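Local coordinates for protein UDP-glucose 6-dehydrogenase (Pyrobaculum islandicum, PDB 3VTF) that probably catalyses the NAD-dependent oxidation of UDP-glucose to UDP-glucuronate, a step of nucleotide-sugar biosynthesis, at residues F274-G282 with V309-A320; R334-P345 with Q400-W410. All coordinates share one frame; numbering follows the deposited sequence.

Interaction 1: residues F274-G282 with V309-A320. With UPG (uridine-5'-diphosphate-glucose), chain B.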
loop_
_atom_site.group_PDB
_atom_site.type_symbol
_atom_site.label_atom_id
_atom_site.label_comp_id
_atom_site.label_asym_id
_atom_site.label_seq_id
_atom_site.Cartn_x
_atom_site.Cartn_y
_atom_site.Cartn_z
ATOM N N PHE A 274 6.150 3.810 5.179
ATOM C CA PHE A 274 7.210 3.008 4.525
ATOM C C PHE A 274 8.494 3.100 5.363
ATOM O O PHE A 274 9.588 3.028 4.806
ATOM C CB PHE A 274 7.494 3.552 3.106
ATOM C CG PHE A 274 6.434 3.280 2.111
ATOM C CD1 PHE A 274 5.975 1.921 1.877
ATOM C CD2 PHE A 274 5.943 4.278 1.311
ATOM C CE1 PHE A 274 5.069 1.621 0.917
ATOM C CE2 PHE A 274 5.012 3.970 0.338
ATOM C CZ PHE A 274 4.596 2.656 0.093
ATOM N N GLY A 275 8.376 3.131 6.689
ATOM C CA GLY A 275 9.553 3.172 7.525
ATOM C C GLY A 275 10.135 1.779 7.758
ATOM O O GLY A 275 9.819 1.095 8.757
ATOM N N ALA A 276 11.035 1.393 6.855
ATOM C CA ALA A 276 11.686 0.097 6.925
ATOM C C ALA A 276 12.448 0.049 8.242
ATOM O O ALA A 276 12.796 1.077 8.813
ATOM C CB ALA A 276 12.670 0.015 5.759
ATOM N N GLY A 277 12.682 -1.144 8.749
ATOM C CA GLY A 277 13.447 -1.337 9.997
ATOM C C GLY A 277 13.069 -2.641 10.661
ATOM O O GLY A 277 12.887 -3.652 9.979
ATOM N N LEU A 278 13.033 -2.631 11.994
ATOM C CA LEU A 278 12.830 -3.876 12.732
ATOM C C LEU A 278 11.441 -4.449 12.632
ATOM O O LEU A 278 11.210 -5.578 13.098
ATOM C CB LEU A 278 13.132 -3.665 14.217
ATOM C CG LEU A 278 14.568 -3.510 14.653
ATOM C CD1 LEU A 278 14.512 -3.500 16.198
ATOM C CD2 LEU A 278 15.257 -4.795 14.245
ATOM N N GLY A 279 10.524 -3.685 12.058
ATOM C CA GLY A 279 9.128 -4.155 11.820
ATOM C C GLY A 279 8.148 -3.562 12.798
ATOM O O GLY A 279 8.530 -2.690 13.624
ATOM N N PHE A 280 6.912 -4.080 12.819
ATOM C CA PHE A 280 5.896 -3.440 13.737
ATOM C C PHE A 280 5.734 -4.275 14.985
ATOM O O PHE A 280 5.730 -5.535 14.913
ATOM C CB PHE A 280 4.553 -3.261 12.978
ATOM C CG PHE A 280 4.155 -4.498 12.129
ATOM C CD1 PHE A 280 3.407 -5.533 12.705
ATOM C CD2 PHE A 280 4.492 -4.605 10.788
ATOM C CE1 PHE A 280 3.032 -6.653 12.009
ATOM C CE2 PHE A 280 4.131 -5.728 10.041
ATOM C CZ PHE A 280 3.397 -6.791 10.667
ATOM N N GLY A 281 5.576 -3.594 16.148
ATOM C CA GLY A 281 5.214 -4.273 17.362
ATOM C C GLY A 281 3.909 -3.634 17.887
ATOM O O GLY A 281 3.072 -3.127 17.093
ATOM N N GLY A 282 3.737 -3.647 19.196
ATOM C CA GLY A 282 2.509 -3.070 19.815
ATOM C C GLY A 282 1.422 -4.159 19.883
ATOM O O GLY A 282 1.570 -5.274 19.333
ATOM N N VAL A 309 3.145 -10.792 4.829
ATOM C CA VAL A 309 3.374 -9.620 5.663
ATOM C C VAL A 309 3.964 -10.008 6.969
ATOM O O VAL A 309 4.912 -9.356 7.497
ATOM C CB VAL A 309 2.013 -8.856 5.891
ATOM C CG1 VAL A 309 2.208 -7.792 6.920
ATOM C CG2 VAL A 309 1.609 -8.286 4.546
ATOM N N LEU A 310 3.367 -11.030 7.588
ATOM C CA LEU A 310 3.858 -11.487 8.896
ATOM C C LEU A 310 5.197 -12.241 8.793
ATOM O O LEU A 310 6.027 -12.135 9.704
ATOM C CB LEU A 310 2.835 -12.438 9.582
ATOM C CG LEU A 310 1.847 -11.857 10.590
ATOM C CD1 LEU A 310 1.115 -12.972 11.388
ATOM C CD2 LEU A 310 2.502 -10.845 11.557
ATOM N N ARG A 311 5.397 -13.014 7.724
ATOM C CA ARG A 311 6.718 -13.685 7.558
ATOM C C ARG A 311 7.873 -12.655 7.565
ATOM O O ARG A 311 8.924 -12.834 8.229
ATOM C CB ARG A 311 6.685 -14.424 6.260
ATOM C CG ARG A 311 7.999 -15.019 5.809
ATOM C CD ARG A 311 7.926 -15.691 4.412
ATOM N NE ARG A 311 9.287 -15.886 3.910
ATOM C CZ ARG A 311 9.919 -17.051 4.017
ATOM N NH1 ARG A 311 9.266 -18.052 4.592
ATOM N NH2 ARG A 311 11.177 -17.231 3.576
ATOM N N VAL A 312 7.722 -11.583 6.794
ATOM C CA VAL A 312 8.771 -10.526 6.774
ATOM C C VAL A 312 8.918 -9.936 8.141
ATOM O O VAL A 312 10.013 -9.788 8.639
ATOM C CB VAL A 312 8.383 -9.467 5.723
ATOM C CG1 VAL A 312 9.281 -8.200 5.854
ATOM C CG2 VAL A 312 8.511 -10.093 4.357
ATOM N N ASN A 313 7.785 -9.645 8.827
ATOM C CA ASN A 313 7.888 -8.998 10.129
ATOM C C ASN A 313 8.608 -9.857 11.122
ATOM O O ASN A 313 9.393 -9.346 11.970
ATOM C CB ASN A 313 6.473 -8.650 10.634
ATOM C CG ASN A 313 6.483 -7.633 11.744
ATOM O OD1 ASN A 313 6.031 -7.876 12.885
ATOM N ND2 ASN A 313 6.972 -6.479 11.415
ATOM N N GLU A 314 8.354 -11.171 11.069
ATOM C CA GLU A 314 8.969 -12.015 12.092
ATOM C C GLU A 314 10.468 -12.179 11.818
ATOM O O GLU A 314 11.235 -12.460 12.708
ATOM C CB GLU A 314 8.272 -13.400 12.026
ATOM C CG GLU A 314 6.914 -13.343 12.746
ATOM C CD GLU A 314 5.991 -14.539 12.384
ATOM O OE1 GLU A 314 6.303 -15.286 11.425
ATOM O OE2 GLU A 314 4.924 -14.707 13.014
ATOM N N TYR A 315 10.844 -12.036 10.552
ATOM C CA TYR A 315 12.243 -12.165 10.121
ATOM C C TYR A 315 13.141 -11.012 10.561
ATOM O O TYR A 315 14.332 -11.242 10.940
ATOM C CB TYR A 315 12.289 -12.267 8.590
ATOM C CG TYR A 315 13.697 -12.340 7.995
ATOM C CD1 TYR A 315 14.453 -13.517 8.157
ATOM C CD2 TYR A 315 14.241 -11.274 7.204
ATOM C CE1 TYR A 315 15.719 -13.640 7.585
ATOM C CE2 TYR A 315 15.513 -11.379 6.608
ATOM C CZ TYR A 315 16.231 -12.596 6.791
ATOM O OH TYR A 315 17.475 -12.783 6.211
ATOM N N MET A 316 12.618 -9.766 10.511
ATOM C CA MET A 316 13.473 -8.604 10.700
ATOM C C MET A 316 14.306 -8.619 12.010
ATOM O O MET A 316 15.522 -8.297 11.953
ATOM C CB MET A 316 12.673 -7.261 10.572
ATOM C CG MET A 316 12.077 -7.092 9.156
ATOM S SD MET A 316 13.060 -7.450 7.723
ATOM C CE MET A 316 14.157 -6.036 7.562
ATOM N N PRO A 317 13.682 -8.886 13.185
ATOM C CA PRO A 317 14.500 -8.870 14.415
ATOM C C PRO A 317 15.594 -9.982 14.448
ATOM O O PRO A 317 16.696 -9.760 14.974
ATOM C CB PRO A 317 13.488 -9.162 15.537
ATOM C CG PRO A 317 12.155 -8.798 14.928
ATOM C CD PRO A 317 12.243 -9.094 13.484
ATOM N N ARG A 318 15.290 -11.147 13.882
ATOM C CA ARG A 318 16.292 -12.217 13.741
ATOM C C ARG A 318 17.402 -11.708 12.830
ATOM O O ARG A 318 18.599 -11.946 13.086
ATOM C CB ARG A 318 15.663 -13.501 13.127
ATOM C CG ARG A 318 14.780 -14.300 14.098
ATOM C CD ARG A 318 13.860 -15.388 13.483
ATOM N NE ARG A 318 14.331 -15.960 12.209
ATOM C CZ ARG A 318 13.596 -16.083 11.067
ATOM N NH1 ARG A 318 12.317 -15.685 11.001
ATOM N NH2 ARG A 318 14.129 -16.633 9.960
ATOM N N TYR A 319 17.049 -11.027 11.736
ATOM C CA TYR A 319 18.089 -10.555 10.847
ATOM C C TYR A 319 19.023 -9.537 11.510
ATOM O O TYR A 319 20.245 -9.524 11.217
ATOM C CB TYR A 319 17.459 -9.990 9.555
ATOM C CG TYR A 319 18.382 -9.527 8.489
ATOM C CD1 TYR A 319 19.287 -10.444 7.873
ATOM C CD2 TYR A 319 18.366 -8.159 8.018
ATOM C CE1 TYR A 319 20.129 -10.025 6.851
ATOM C CE2 TYR A 319 19.195 -7.772 6.971
ATOM C CZ TYR A 319 20.090 -8.683 6.423
ATOM O OH TYR A 319 20.921 -8.233 5.421
ATOM N N ALA A 320 18.444 -8.663 12.347
ATOM C CA ALA A 320 19.207 -7.589 13.002
ATOM C C ALA A 320 20.266 -8.270 13.927
ATOM O O ALA A 320 21.414 -7.843 13.971
ATOM C CB ALA A 320 18.255 -6.672 13.865
HETATM N N1 UPG B . 6.157 1.269 12.380
HETATM C C2 UPG B . 7.200 0.908 11.475
HETATM N N3 UPG B . 7.372 1.631 10.367
HETATM C C4 UPG B . 6.501 2.668 10.071
HETATM C C5 UPG B . 5.420 3.049 10.940
HETATM C C6 UPG B . 5.262 2.262 12.098
HETATM O O2 UPG B . 7.985 -0.064 11.712
HETATM O O4 UPG B . 6.671 3.298 8.974
HETATM C C1C UPG B . 6.030 0.390 13.566
HETATM C C2C UPG B . 6.049 1.226 14.831
HETATM O O2C UPG B . 7.368 1.410 15.339
HETATM C C3C UPG B . 5.199 0.372 15.797
HETATM C C4C UPG B . 4.176 -0.313 14.890
HETATM O O4C UPG B . 4.675 -0.115 13.548
HETATM O O3C UPG B . 6.019 -0.707 16.322
HETATM C C5C UPG B . 2.760 0.305 14.980
HETATM O O5C UPG B . 2.909 1.729 14.995
HETATM P PA UPG B . 1.539 2.704 15.116
HETATM O O1A UPG B . 0.615 2.504 13.871
HETATM O O2A UPG B . 1.993 4.103 15.603
HETATM O O3A UPG B . 0.961 2.120 16.501
HETATM P PB UPG B . -0.567 1.807 17.013
HETATM O O1B UPG B . -0.827 2.692 18.206
HETATM O O2B UPG B . -0.330 0.295 17.252
HETATM O O3B UPG B . -1.655 2.227 15.925
HETATM C "C1'" UPG B . -2.237 1.232 15.029
HETATM C "C2'" UPG B . -2.845 1.988 13.868
HETATM C "C3'" UPG B . -4.097 2.736 14.385
HETATM C "C4'" UPG B . -5.045 1.684 15.011
HETATM C "C5'" UPG B . -4.321 1.075 16.277
HETATM C "C6'" UPG B . -5.077 -0.040 17.032
HETATM O "O2'" UPG B . -1.746 2.944 13.601
HETATM O "O3'" UPG B . -4.693 3.366 13.269
HETATM O "O4'" UPG B . -6.206 2.397 15.488
HETATM O "O5'" UPG B . -3.184 0.387 15.682
HETATM O "O6'" UPG B . -5.933 -0.760 16.112
#
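Phe280 and Asn313 form the flat centre of this contact, where a glycine-rich substrate loop lies against a helix. The Asn313 amide is stacked over one face of the phenyl ring, the two planes only 9° apart, and Phe280 CZ comes 3.4 Å from Asn313 CG. Asn313 reaches the loop because its CG stands anti to the backbone N (chi1 -163°). Gly279 makes room for that amide: a CB there would point at the helix and run into it.

Apolar packing flanks the stack on both sides along the helix. Phe280 CZ also approaches Val309 CG1 at 4.1 Å, while Leu310 CD2 sits at the ring edge. With an alanine here in place of Phe280, the Asn313 amide would probably lose the surface it stacks on and a gap would open beside Val309 and Leu310. Farther along the helix, Leu278 CD2 touches Ala320 CB at 3.6 Å. Met316 lies against the carbonyls of Gly277 and Leu278, its CB 3.4 Å from Leu278 O; the chain bends at chi2 and chi3, which brings CE near Gly277 O.

The loop backbone also reads the nucleotide. Gly275 grips the uracil twice, its N donating to UPG O4 and its O accepting from UPG N3 at 3.0 Å in a nearly straight bond (171°). Gly281 N holds the ribose through O3C at 2.9 Å. A side chain on Gly275 would collide with O4, in keeping with a glycine at this point of the pocket.

Around the contact, helix 221-251 bonds Gly277 N through Asn243 and meets Phe280 at Ser240. Helix 285-298 packs on Phe280 and Leu310, helix 354-364 borders Leu278 and Pro317, and Leu278 makes backbone hydrogen bonds with Gly426, just beyond strand 422-425.

Interaction 2: residues R334-P345 with Q400-W410. With UPG (uridine-5'-diphosphate-glucose), chain B.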
loop_
_atom_site.group_PDB
_atom_site.type_symbol
_atom_site.label_atom_id
_atom_site.label_comp_id
_atom_site.label_asym_id
_atom_site.label_seq_id
_atom_site.Cartn_x
_atom_site.Cartn_y
_atom_site.Cartn_z
ATOM N N ARG A 334 29.549 -11.552 24.909
ATOM C CA ARG A 334 29.854 -10.210 24.414
ATOM C C ARG A 334 28.908 -9.203 25.041
ATOM O O ARG A 334 27.806 -9.530 25.383
ATOM C CB ARG A 334 29.814 -10.212 22.879
ATOM C CG ARG A 334 30.962 -9.499 22.235
ATOM C CD ARG A 334 32.302 -10.170 22.490
ATOM N NE ARG A 334 32.360 -11.347 21.634
ATOM C CZ ARG A 334 32.849 -11.340 20.398
ATOM N NH1 ARG A 334 33.315 -10.197 19.911
ATOM N NH2 ARG A 334 32.845 -12.465 19.663
ATOM N N HIS A 335 29.352 -7.973 25.211
ATOM C CA HIS A 335 28.595 -6.960 25.862
ATOM C C HIS A 335 27.861 -6.225 24.758
ATOM O O HIS A 335 28.489 -5.534 23.964
ATOM C CB HIS A 335 29.567 -5.978 26.563
ATOM C CG HIS A 335 30.081 -6.447 27.918
ATOM N ND1 HIS A 335 30.982 -7.442 28.062
ATOM C CD2 HIS A 335 29.804 -5.989 29.197
ATOM C CE1 HIS A 335 31.247 -7.624 29.370
ATOM N NE2 HIS A 335 30.517 -6.741 30.060
ATOM N N VAL A 336 26.531 -6.286 24.763
ATOM C CA VAL A 336 25.682 -5.729 23.648
ATOM C C VAL A 336 24.503 -4.953 24.218
ATOM O O VAL A 336 23.905 -5.385 25.186
ATOM C CB VAL A 336 25.136 -6.883 22.765
ATOM C CG1 VAL A 336 24.191 -6.311 21.727
ATOM C CG2 VAL A 336 26.309 -7.732 22.170
ATOM N N GLY A 337 24.217 -3.777 23.665
ATOM C CA GLY A 337 23.113 -2.966 24.135
ATOM C C GLY A 337 21.904 -2.959 23.201
ATOM O O GLY A 337 22.022 -3.116 21.958
ATOM N N VAL A 338 20.741 -2.667 23.775
ATOM C CA VAL A 338 19.595 -2.388 22.969
ATOM C C VAL A 338 19.138 -1.032 23.385
ATOM O O VAL A 338 18.740 -0.855 24.537
ATOM C CB VAL A 338 18.455 -3.422 23.204
ATOM C CG1 VAL A 338 17.190 -3.035 22.437
ATOM C CG2 VAL A 338 18.959 -4.821 22.948
ATOM N N LEU A 339 19.095 -0.104 22.422
ATOM C CA LEU A 339 18.541 1.219 22.579
ATOM C C LEU A 339 17.086 1.235 22.168
ATOM O O LEU A 339 16.797 1.238 20.960
ATOM C CB LEU A 339 19.310 2.300 21.783
ATOM C CG LEU A 339 20.702 2.638 22.367
ATOM C CD1 LEU A 339 21.515 3.572 21.435
ATOM C CD2 LEU A 339 20.530 3.220 23.778
ATOM N N GLY A 340 16.163 1.255 23.151
ATOM C CA GLY A 340 14.738 1.383 22.811
ATOM C C GLY A 340 14.009 0.062 23.158
ATOM O O GLY A 340 14.392 -0.990 22.673
ATOM N N LEU A 341 13.004 0.132 24.047
ATOM C CA LEU A 341 12.258 -1.022 24.433
ATOM C C LEU A 341 10.770 -0.750 24.197
ATOM O O LEU A 341 10.016 -1.694 24.030
ATOM C CB LEU A 341 12.477 -1.304 25.919
ATOM C CG LEU A 341 13.903 -1.698 26.276
ATOM C CD1 LEU A 341 14.119 -1.734 27.786
ATOM C CD2 LEU A 341 14.319 -3.034 25.652
ATOM N N ALA A 342 10.319 0.509 24.322
ATOM C CA ALA A 342 8.925 0.844 23.973
ATOM C C ALA A 342 8.668 0.428 22.517
ATOM O O ALA A 342 9.576 0.487 21.695
ATOM C CB ALA A 342 8.663 2.334 24.110
ATOM N N PHE A 343 7.439 0.070 22.164
ATOM C CA PHE A 343 7.170 -0.477 20.821
ATOM C C PHE A 343 7.204 0.604 19.746
ATOM O O PHE A 343 7.368 0.317 18.554
ATOM C CB PHE A 343 5.808 -1.218 20.795
ATOM C CG PHE A 343 4.599 -0.355 20.522
ATOM C CD1 PHE A 343 4.102 -0.237 19.260
ATOM C CD2 PHE A 343 3.909 0.215 21.556
ATOM C CE1 PHE A 343 2.936 0.464 18.992
ATOM C CE2 PHE A 343 2.752 0.939 21.322
ATOM C CZ PHE A 343 2.252 1.067 20.046
ATOM N N LYS A 344 7.082 1.847 20.186
ATOM C CA LYS A 344 7.401 3.000 19.359
ATOM C C LYS A 344 7.727 4.183 20.281
ATOM O O LYS A 344 7.565 4.054 21.522
ATOM C CB LYS A 344 6.245 3.380 18.484
ATOM C CG LYS A 344 4.976 3.688 19.292
ATOM C CD LYS A 344 3.982 4.164 18.287
ATOM C CE LYS A 344 2.923 4.956 19.003
ATOM N NZ LYS A 344 1.889 5.257 17.981
ATOM N N PRO A 345 8.221 5.328 19.704
ATOM C CA PRO A 345 8.591 6.452 20.559
ATOM C C PRO A 345 7.391 7.083 21.287
ATOM O O PRO A 345 6.252 7.059 20.804
ATOM C CB PRO A 345 9.160 7.496 19.555
ATOM C CG PRO A 345 9.668 6.663 18.393
ATOM C CD PRO A 345 8.564 5.619 18.274
ATOM N N GLN A 400 29.584 1.442 27.450
ATOM C CA GLN A 400 29.801 0.116 28.043
ATOM C C GLN A 400 29.724 -1.083 27.107
ATOM O O GLN A 400 30.099 -2.182 27.511
ATOM C CB GLN A 400 28.747 -0.138 29.106
ATOM C CG GLN A 400 29.248 -0.083 30.525
ATOM C CD GLN A 400 28.194 -0.639 31.479
ATOM O OE1 GLN A 400 27.177 0.013 31.720
ATOM N NE2 GLN A 400 28.422 -1.864 32.000
ATOM N N VAL A 401 29.108 -0.945 25.929
ATOM C CA VAL A 401 28.920 -2.156 25.097
ATOM C C VAL A 401 29.868 -2.168 23.902
ATOM O O VAL A 401 30.310 -1.119 23.445
ATOM C CB VAL A 401 27.433 -2.299 24.607
ATOM C CG1 VAL A 401 26.494 -2.433 25.785
ATOM C CG2 VAL A 401 27.005 -1.097 23.786
ATOM N N GLU A 402 30.135 -3.334 23.349
ATOM C CA GLU A 402 30.886 -3.418 22.077
ATOM C C GLU A 402 29.981 -3.137 20.848
ATOM O O GLU A 402 30.359 -2.395 19.912
ATOM C CB GLU A 402 31.499 -4.804 21.956
ATOM C CG GLU A 402 32.029 -5.288 23.312
ATOM C CD GLU A 402 32.540 -6.707 23.257
ATOM O OE1 GLU A 402 33.119 -7.079 22.198
ATOM O OE2 GLU A 402 32.330 -7.450 24.241
ATOM N N GLY A 403 28.765 -3.683 20.904
ATOM C CA GLY A 403 27.795 -3.576 19.788
ATOM C C GLY A 403 26.428 -3.136 20.295
ATOM O O GLY A 403 26.075 -3.281 21.470
ATOM N N VAL A 404 25.663 -2.501 19.450
ATOM C CA VAL A 404 24.375 -2.005 19.890
ATOM C C VAL A 404 23.326 -2.171 18.733
ATOM O O VAL A 404 23.630 -2.096 17.541
ATOM C CB VAL A 404 24.472 -0.542 20.424
ATOM C CG1 VAL A 404 24.678 0.422 19.275
ATOM C CG2 VAL A 404 23.185 -0.100 21.087
ATOM N N ILE A 405 22.082 -2.394 19.120
ATOM C CA ILE A 405 20.990 -2.426 18.142
ATOM C C ILE A 405 20.037 -1.372 18.588
ATOM O O ILE A 405 19.614 -1.382 19.777
ATOM C CB ILE A 405 20.266 -3.821 18.145
ATOM C CG1 ILE A 405 21.181 -4.895 17.559
ATOM C CG2 ILE A 405 18.974 -3.731 17.329
ATOM C CD1 ILE A 405 20.749 -6.385 17.724
ATOM N N ILE A 406 19.728 -0.470 17.672
ATOM C CA ILE A 406 18.801 0.619 17.895
ATOM C C ILE A 406 17.409 0.091 17.526
ATOM O O ILE A 406 17.186 -0.215 16.365
ATOM C CB ILE A 406 19.133 1.826 17.011
ATOM C CG1 ILE A 406 20.620 2.329 17.255
ATOM C CG2 ILE A 406 18.102 2.965 17.248
ATOM C CD1 ILE A 406 20.943 3.565 16.359
ATOM N N ALA A 407 16.492 0.012 18.500
ATOM C CA ALA A 407 15.194 -0.635 18.280
ATOM C C ALA A 407 13.998 0.305 18.385
ATOM O O ALA A 407 12.917 -0.024 17.903
ATOM C CB ALA A 407 15.045 -1.861 19.260
ATOM N N THR A 408 14.182 1.532 18.907
ATOM C CA THR A 408 13.120 2.532 18.884
ATOM C C THR A 408 13.797 3.908 18.705
ATOM O O THR A 408 14.753 4.204 19.366
ATOM C CB THR A 408 12.416 2.600 20.247
ATOM O OG1 THR A 408 12.048 1.293 20.683
ATOM C CG2 THR A 408 11.138 3.499 20.196
ATOM N N ALA A 409 13.373 4.660 17.727
ATOM C CA ALA A 409 14.047 5.936 17.394
ATOM C C ALA A 409 13.540 7.023 18.350
ATOM O O ALA A 409 12.835 7.903 17.942
ATOM C CB ALA A 409 13.742 6.327 15.959
ATOM N N TRP A 410 13.877 6.921 19.643
ATOM C CA TRP A 410 13.567 8.034 20.593
ATOM C C TRP A 410 14.371 9.263 20.082
ATOM O O TRP A 410 15.540 9.082 19.777
ATOM C CB TRP A 410 14.045 7.654 21.980
ATOM C CG TRP A 410 13.077 6.720 22.637
ATOM C CD1 TRP A 410 13.096 5.321 22.688
ATOM C CD2 TRP A 410 11.880 7.138 23.375
ATOM N NE1 TRP A 410 12.010 4.858 23.366
ATOM C CE2 TRP A 410 11.230 5.924 23.811
ATOM C CE3 TRP A 410 11.333 8.383 23.725
ATOM C CZ2 TRP A 410 10.052 5.956 24.581
ATOM C CZ3 TRP A 410 10.164 8.416 24.509
ATOM C CH2 TRP A 410 9.543 7.221 24.927
HETATM N N1 UPG B . 6.157 1.269 12.380
HETATM C C2 UPG B . 7.200 0.908 11.475
HETATM N N3 UPG B . 7.372 1.631 10.367
HETATM C C4 UPG B . 6.501 2.668 10.071
HETATM C C5 UPG B . 5.420 3.049 10.940
HETATM C C6 UPG B . 5.262 2.262 12.098
HETATM O O2 UPG B . 7.985 -0.064 11.712
HETATM O O4 UPG B . 6.671 3.298 8.974
HETATM C C1C UPG B . 6.030 0.390 13.566
HETATM C C2C UPG B . 6.049 1.226 14.831
HETATM O O2C UPG B . 7.368 1.410 15.339
HETATM C C3C UPG B . 5.199 0.372 15.797
HETATM C C4C UPG B . 4.176 -0.313 14.890
HETATM O O4C UPG B . 4.675 -0.115 13.548
HETATM O O3C UPG B . 6.019 -0.707 16.322
HETATM C C5C UPG B . 2.760 0.305 14.980
HETATM O O5C UPG B . 2.909 1.729 14.995
HETATM P PA UPG B . 1.539 2.704 15.116
HETATM O O1A UPG B . 0.615 2.504 13.871
HETATM O O2A UPG B . 1.993 4.103 15.603
HETATM O O3A UPG B . 0.961 2.120 16.501
HETATM P PB UPG B . -0.567 1.807 17.013
HETATM O O1B UPG B . -0.827 2.692 18.206
HETATM O O2B UPG B . -0.330 0.295 17.252
HETATM O O3B UPG B . -1.655 2.227 15.925
HETATM C "C1'" UPG B . -2.237 1.232 15.029
HETATM C "C2'" UPG B . -2.845 1.988 13.868
HETATM C "C3'" UPG B . -4.097 2.736 14.385
HETATM C "C4'" UPG B . -5.045 1.684 15.011
HETATM C "C5'" UPG B . -4.321 1.075 16.277
HETATM C "C6'" UPG B . -5.077 -0.040 17.032
HETATM O "O2'" UPG B . -1.746 2.944 13.601
HETATM O "O3'" UPG B . -4.693 3.366 13.269
HETATM O "O4'" UPG B . -6.206 2.397 15.488
HETATM O "O5'" UPG B . -3.184 0.387 15.682
HETATM O "O6'" UPG B . -5.933 -0.760 16.112
#
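Val336 to Leu339 pair with Gly403 to Ile406 as neighbouring parallel strands in the middle of a Rossmann-like sheet, in the family's UDP-binding domain. In chain order they are the first and fourth strands of a sheet arranged 3-2-1-4-5-6, so the chain reverses its direction of travel across the sheet between them.

Backbone hydrogen bonds make the ladder. Gly337 uses both its groups, N to Gly403 O at 2.9 Å and O from Ile405 N, and Leu339 repeats the pattern with Ile405 O and Ala407 N. Strand 368-372 bonds the other edge of 335-339 through Val336 and Val338. At the strand start, His335 O takes the Glu402 N-H, and Glu402 OE2 receives His335 N at 3.2 Å, met from above the carboxylate plane. Arg334 NH1 makes a long salt bridge to Glu402 OE1 and is hydrogen-bonded to Leu328 O.

On the face carrying Leu339 and Val404, Leu339 CG meets Val404 CG2 at 3.9 Å, with helix 394-400 packed over both. On the face carrying Val338 and Ile405, Val338 CG1 touches Ala407 CB at 4.0 Å. Gly337 leaves space for Val401 CG1, which would be tight against a CB there.

Beyond the strands the chain turns to the substrate. Phe343 O accepts the ribose hydroxyl O3C at 2.8 Å. The extended Lys344 chain sends NZ to phosphate oxygen O2A at 2.6 Å, and NZ is also bonded to Glu179 O. Trp410 packs against Pro345 at the end of this segment, its NE1 held by Asp373, with Pro345 CA over the centre of its six-membered ring in a CH-pi contact. Thr408 ties the chain after strand 335-339 to segment 400-410: its OG1, anti to the carbonyl carbon (chi1 -50°), donates to Ala342 O at 2.8 Å in the carbonyl plane.

Past the NAD-binding part and helix 221-251, the chain lays down the substrate loop 274-282. Interaction 1 brings it back against helix 304-328 after a largely helical excursion. That helix leads directly to strand 335-339, where interaction 2 opens; it closes some 55 residues later at 400-410, after helices and strands that build one half of the sheet. The two contacts therefore run in series, neither nesting nor crossing, and belong to the central and UDP-binding regions respectively. They nevertheless touch in space: Leu278 CD1 packs on Ala407 CB at 3.5 Å and Gly282 CA on Phe343 CD1 at 3.3 Å, while one UPG molecule bonds to both.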